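Local coordinates for probable spore coat polysaccharide biosynthesis protein E (Chromobacterium violaceum ATCC 12472, PDB 3G8R) that probably acts as a zinc-binding sialic acid synthase of the NeuB family, making N-acylneuraminate 9-phosphate or a related sugar acid, at residues L164-C169 against K186-Q191; L180-I185 against I211-A216. All coordinates share one frame; numbering follows the deposited sequence.

Contact 1: L164-C169 against K186-Q191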
loop_
_atom_site.group_PDB
_atom_site.type_symbol
_atom_site.label_atom_id
_atom_site.label_comp_id
_atom_site.label_asym_id
_atom_site.label_seq_id
_atom_site.Cartn_x
_atom_site.Cartn_y
_atom_site.Cartn_z
ATOM N N LEU A 164 -16.602 4.126 15.622
ATOM C CA LEU A 164 -15.438 3.297 15.972
ATOM C C LEU A 164 -14.287 3.413 14.995
ATOM O O LEU A 164 -14.485 3.693 13.816
ATOM C CB LEU A 164 -15.854 1.850 16.168
ATOM C CG LEU A 164 -14.919 0.809 16.768
ATOM C CD1 LEU A 164 -14.053 1.303 17.973
ATOM C CD2 LEU A 164 -15.791 -0.378 17.151
ATOM N N THR A 165 -13.080 3.233 15.509
ATOM C CA THR A 165 -11.877 3.211 14.707
ATOM C C THR A 165 -11.077 2.086 15.251
ATOM O O THR A 165 -10.917 1.983 16.453
ATOM C CB THR A 165 -11.135 4.522 14.861
ATOM O OG1 THR A 165 -11.967 5.554 14.309
ATOM C CG2 THR A 165 -9.812 4.525 14.141
ATOM N N ILE A 166 -10.568 1.233 14.379
ATOM C CA ILE A 166 -9.809 0.079 14.802
ATOM C C ILE A 166 -8.354 0.118 14.299
ATOM O O ILE A 166 -8.126 0.400 13.111
ATOM C CB ILE A 166 -10.552 -1.126 14.333
ATOM C CG1 ILE A 166 -11.558 -1.483 15.416
ATOM C CG2 ILE A 166 -9.610 -2.301 14.022
ATOM C CD1 ILE A 166 -11.921 -2.931 15.434
HETATM N N MSE A 167 -7.361 -0.121 15.161
HETATM C CA MSE A 167 -5.985 0.173 14.707
HETATM C C MSE A 167 -5.088 -1.024 14.685
HETATM O O MSE A 167 -5.066 -1.792 15.578
HETATM C CB MSE A 167 -5.293 1.261 15.524
HETATM C CG MSE A 167 -6.114 2.476 15.906
HETATM SE SE MSE A 167 -5.859 3.971 14.965
HETATM C CE MSE A 167 -4.180 4.450 15.442
ATOM N N HIS A 168 -4.317 -1.186 13.645
ATOM C CA HIS A 168 -3.332 -2.238 13.679
ATOM C C HIS A 168 -2.241 -1.766 14.633
ATOM O O HIS A 168 -1.924 -0.580 14.686
ATOM C CB HIS A 168 -2.802 -2.565 12.278
ATOM C CG HIS A 168 -1.548 -3.369 12.292
ATOM N ND1 HIS A 168 -1.491 -4.653 12.793
ATOM C CD2 HIS A 168 -0.291 -3.074 11.874
ATOM C CE1 HIS A 168 -0.257 -5.109 12.685
ATOM N NE2 HIS A 168 0.485 -4.182 12.106
ATOM N N CYS A 169 -1.745 -2.671 15.461
ATOM C CA CYS A 169 -0.491 -2.431 16.098
ATOM C C CYS A 169 0.129 -3.711 16.590
ATOM O O CYS A 169 -0.518 -4.744 16.677
ATOM C CB CYS A 169 -0.582 -1.369 17.202
ATOM S SG CYS A 169 -1.386 -1.824 18.703
ATOM N N LYS A 186 -4.706 -3.986 5.862
ATOM C CA LYS A 186 -5.650 -4.369 4.816
ATOM C C LYS A 186 -6.515 -5.485 5.333
ATOM O O LYS A 186 -7.716 -5.528 5.037
ATOM C CB LYS A 186 -4.930 -4.788 3.532
ATOM C CG LYS A 186 -5.820 -5.497 2.495
ATOM C CD LYS A 186 -5.420 -5.215 1.043
ATOM C CE LYS A 186 -4.108 -5.912 0.622
ATOM N NZ LYS A 186 -3.350 -5.171 -0.489
ATOM N N THR A 187 -5.932 -6.370 6.145
ATOM C CA THR A 187 -6.713 -7.473 6.666
ATOM C C THR A 187 -7.856 -6.891 7.456
ATOM O O THR A 187 -9.020 -7.292 7.294
ATOM C CB THR A 187 -5.889 -8.400 7.518
ATOM O OG1 THR A 187 -5.038 -9.167 6.663
ATOM C CG2 THR A 187 -6.775 -9.354 8.312
ATOM N N LEU A 188 -7.539 -5.913 8.285
ATOM C CA LEU A 188 -8.565 -5.325 9.104
ATOM C C LEU A 188 -9.556 -4.599 8.253
ATOM O O LEU A 188 -10.750 -4.697 8.489
ATOM C CB LEU A 188 -7.957 -4.372 10.114
ATOM C CG LEU A 188 -7.239 -5.044 11.289
ATOM C CD1 LEU A 188 -6.746 -3.988 12.271
ATOM C CD2 LEU A 188 -8.166 -6.025 11.982
ATOM N N ARG A 189 -9.059 -3.862 7.261
ATOM C CA ARG A 189 -9.937 -3.085 6.387
ATOM C C ARG A 189 -10.959 -3.967 5.672
ATOM O O ARG A 189 -12.125 -3.611 5.560
ATOM C CB ARG A 189 -9.130 -2.255 5.394
ATOM C CG ARG A 189 -9.929 -1.822 4.217
ATOM C CD ARG A 189 -9.119 -0.919 3.304
ATOM N NE ARG A 189 -9.257 0.521 3.589
ATOM C CZ ARG A 189 -10.141 1.091 4.424
ATOM N NH1 ARG A 189 -11.039 0.359 5.108
ATOM N NH2 ARG A 189 -10.126 2.417 4.566
ATOM N N GLN A 190 -10.515 -5.131 5.218
ATOM C CA GLN A 190 -11.386 -6.039 4.477
ATOM C C GLN A 190 -12.388 -6.762 5.404
ATOM O O GLN A 190 -13.510 -7.035 5.019
ATOM C CB GLN A 190 -10.558 -7.049 3.705
ATOM C CG GLN A 190 -9.918 -6.551 2.413
ATOM C CD GLN A 190 -8.937 -7.591 1.798
ATOM O OE1 GLN A 190 -8.368 -8.463 2.492
ATOM N NE2 GLN A 190 -8.745 -7.490 0.495
ATOM N N GLN A 191 -11.968 -7.064 6.623
ATOM C CA GLN A 191 -12.803 -7.714 7.602
ATOM C C GLN A 191 -13.991 -6.816 8.043
ATOM O O GLN A 191 -15.081 -7.325 8.335
ATOM C CB GLN A 191 -11.937 -8.005 8.808
ATOM C CG GLN A 191 -12.030 -9.396 9.414
ATOM C CD GLN A 191 -10.825 -10.274 9.082
ATOM O OE1 GLN A 191 -9.901 -10.426 9.883
ATOM N NE2 GLN A 191 -10.830 -10.842 7.878
#
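Leu188 reaches from its helix to the strand with a single methyl group, CD1, which does all the close touching. Its nearest partner is the branch methyl of Ile166, with CG2 of Ile166 3.8 Å from CD1 of Leu188, and the two side chains cross at about a right angle. CD1 of Leu188 also approaches the strand backbone, 4.0 Å from the amide N of His168, while CB of His168 stands 4.2 Å from CD1 of Leu188. Leucine offers a branched, apolar end long enough to bridge axes that approach to 9.0 Å, and chi1 of -75°, with CG anti to the carbonyl carbon, turns that end to the strand. Ile166, beta-branched and at home in a strand, presents CG2 to Leu188, while Ile150 and Val154 of helix 147-158 also pack on its side chain. Strand 164-168 and helix segment 186-191 run roughly antiparallel, at 152°; with strand 196-201, the strand and helix 184-191 form a beta-alpha-beta unit of this TIM barrel, whose strands lie inside and helices outside. Met167, a selenomethionine, turns its CB away from the helix, and its side chain packs on Val139, Ser141 and Ser200. The imidazole of His168 leads away from Leu188: NE2 is hydrogen-bonded to the carbonyl O of Leu180 and ND1 to NE of Arg184, which together fix the rotation of the buried ring. Beyond this packing the helix carries polar residues: Gln190 is exposed, and the partly exposed Thr187 bonds through OG1 to the carbonyl O of Gly262 of the second subunit.

Contact 2: L180-I185 against I211-A216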
loop_
_atom_site.group_PDB
_atom_site.type_symbol
_atom_site.label_atom_id
_atom_site.label_comp_id
_atom_site.label_asym_id
_atom_site.label_seq_id
_atom_site.Cartn_x
_atom_site.Cartn_y
_atom_site.Cartn_z
ATOM N N LEU A 180 6.656 -5.480 11.565
ATOM C CA LEU A 180 5.635 -4.464 11.533
ATOM C C LEU A 180 4.328 -5.027 11.026
ATOM O O LEU A 180 3.281 -4.507 11.379
ATOM C CB LEU A 180 6.055 -3.338 10.620
ATOM C CG LEU A 180 7.274 -2.593 11.120
ATOM C CD1 LEU A 180 7.750 -1.648 10.090
ATOM C CD2 LEU A 180 6.864 -1.833 12.362
ATOM N N HIS A 181 4.380 -6.043 10.165
ATOM C CA HIS A 181 3.169 -6.711 9.694
ATOM C C HIS A 181 2.125 -5.717 9.253
ATOM O O HIS A 181 1.020 -5.675 9.792
ATOM C CB HIS A 181 2.551 -7.564 10.799
ATOM C CG HIS A 181 1.623 -8.613 10.284
ATOM N ND1 HIS A 181 0.752 -9.305 11.099
ATOM C CD2 HIS A 181 1.428 -9.095 9.034
ATOM C CE1 HIS A 181 0.040 -10.152 10.374
ATOM N NE2 HIS A 181 0.449 -10.062 9.120
ATOM N N LEU A 182 2.479 -4.894 8.296
ATOM C CA LEU A 182 1.627 -3.808 7.932
ATOM C C LEU A 182 0.528 -4.320 7.072
ATOM O O LEU A 182 -0.494 -3.668 6.934
ATOM C CB LEU A 182 2.432 -2.791 7.164
ATOM C CG LEU A 182 3.386 -2.137 8.126
ATOM C CD1 LEU A 182 4.409 -1.361 7.370
ATOM C CD2 LEU A 182 2.505 -1.240 9.000
ATOM N N ALA A 183 0.742 -5.484 6.475
ATOM C CA ALA A 183 -0.294 -6.134 5.706
ATOM C C ALA A 183 -1.537 -6.209 6.531
ATOM O O ALA A 183 -2.607 -6.293 5.996
ATOM C CB ALA A 183 0.129 -7.542 5.318
ATOM N N ARG A 184 -1.407 -6.195 7.848
ATOM C CA ARG A 184 -2.570 -6.414 8.651
ATOM C C ARG A 184 -3.558 -5.260 8.514
ATOM O O ARG A 184 -4.761 -5.424 8.778
ATOM C CB ARG A 184 -2.227 -6.708 10.116
ATOM C CG ARG A 184 -3.497 -7.124 10.868
ATOM C CD ARG A 184 -3.227 -7.944 12.093
ATOM N NE ARG A 184 -3.354 -7.111 13.265
ATOM C CZ ARG A 184 -4.256 -7.309 14.207
ATOM N NH1 ARG A 184 -5.099 -8.331 14.110
ATOM N NH2 ARG A 184 -4.317 -6.479 15.238
ATOM N N ILE A 185 -3.067 -4.100 8.071
ATOM C CA ILE A 185 -3.958 -2.948 7.941
ATOM C C ILE A 185 -5.075 -3.291 6.939
ATOM O O ILE A 185 -6.247 -2.981 7.177
ATOM C CB ILE A 185 -3.192 -1.630 7.587
ATOM C CG1 ILE A 185 -2.122 -1.314 8.641
ATOM C CG2 ILE A 185 -4.109 -0.425 7.535
ATOM C CD1 ILE A 185 -1.347 -0.078 8.332
ATOM N N ILE A 211 4.884 4.435 7.428
ATOM C CA ILE A 211 3.743 5.324 7.239
ATOM C C ILE A 211 3.267 5.376 5.788
ATOM O O ILE A 211 2.080 5.315 5.504
ATOM C CB ILE A 211 4.036 6.726 7.837
ATOM C CG1 ILE A 211 2.733 7.456 8.065
ATOM C CG2 ILE A 211 5.062 7.537 7.013
ATOM C CD1 ILE A 211 1.693 6.596 8.774
HETATM N N MSE A 212 4.182 5.437 4.843
HETATM C CA MSE A 212 3.749 5.473 3.472
HETATM C C MSE A 212 3.016 4.159 3.164
HETATM O O MSE A 212 1.867 4.132 2.681
HETATM C CB MSE A 212 4.941 5.667 2.557
HETATM C CG MSE A 212 5.960 6.708 2.998
HETATM SE SE MSE A 212 6.888 7.208 1.573
HETATM C CE MSE A 212 8.393 7.708 2.368
ATOM N N LEU A 213 3.661 3.052 3.490
ATOM C CA LEU A 213 3.041 1.741 3.345
ATOM C C LEU A 213 1.679 1.710 4.020
ATOM O O LEU A 213 0.755 1.047 3.550
ATOM C CB LEU A 213 3.950 0.710 3.955
ATOM C CG LEU A 213 4.797 -0.079 2.977
ATOM C CD1 LEU A 213 5.408 0.761 1.919
ATOM C CD2 LEU A 213 5.847 -0.826 3.748
ATOM N N ALA A 214 1.557 2.462 5.112
ATOM C CA ALA A 214 0.364 2.409 5.923
ATOM C C ALA A 214 -0.733 3.176 5.213
ATOM O O ALA A 214 -1.860 2.720 5.109
ATOM C CB ALA A 214 0.633 2.988 7.302
ATOM N N VAL A 215 -0.382 4.346 4.705
ATOM C CA VAL A 215 -1.355 5.162 4.022
ATOM C C VAL A 215 -1.861 4.415 2.821
ATOM O O VAL A 215 -3.057 4.449 2.507
ATOM C CB VAL A 215 -0.718 6.414 3.537
ATOM C CG1 VAL A 215 -1.671 7.142 2.611
ATOM C CG2 VAL A 215 -0.359 7.250 4.721
ATOM N N ALA A 216 -0.931 3.712 2.176
ATOM C CA ALA A 216 -1.209 3.105 0.870
ATOM C C ALA A 216 -2.199 2.050 1.109
ATOM O O ALA A 216 -2.979 1.730 0.245
ATOM C CB ALA A 216 0.023 2.500 0.254
#
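Two apolar pairs join Leu182 and Ile185 to consecutive residues of helix 211-216, and no hydrogen bond crosses between the segments. In the first, CD1 of Leu182 lies 3.9 Å from CD2 of Leu213 and 4.0 Å from CB of Leu213; the two side chains cross at about a right angle, so that one methyl rests against both the base and the tip of Leu213. Both leucines are buried, where apolar branched ends are suitable. In the second, CD1 of Ile185 meets CB of Ala214 at 3.8 Å and comes nearly as near to the CA of that alanine. The extended Ile185 chain, with chi2 at 179°, carries its terminal methyl to the helix surface, and the small alanine lets it come down close to the backbone. Tyr199 of strand 196-201 touches Leu182 and Ala214, and Ile197 touches Ile185. Met212 of the second subunit packs on Leu213, and CB of Arg184 sits over the centre of one face of the His181 ring.

The polar bonds serve the backbone and the dimer. A type I turn from His181 to Arg184 leads into the helix, and Ile185 N bonds to Leu182 O at 2.8 Å. NE2 of His181 bonds to the carbonyl O of Asp261 of the second subunit. The turn before helix 184-191 and the start of that helix thus pack on helix 209-216, its neighbour in the outer layer of a TIM barrel.

In the fold
Contacts 1 and 2 have centres 11 Å apart and share helix 184-191, which faces strand 164-168 in the first and helix 209-216 in the second. Along the chain their segments alternate: 164-169, 180-185, 186-191, 211-216. His168 joins them directly, with its CB 3.9 Å from CG1 of Ile185 in addition to the polar bonds of its ring. One contact is thus radial, from barrel wall to outer layer, and the other runs around that layer, within the NeuB barrel that holds zinc at His202 and His225. Both also touch the second subunit, so the same helix region belongs to the barrel and to the dimer interface.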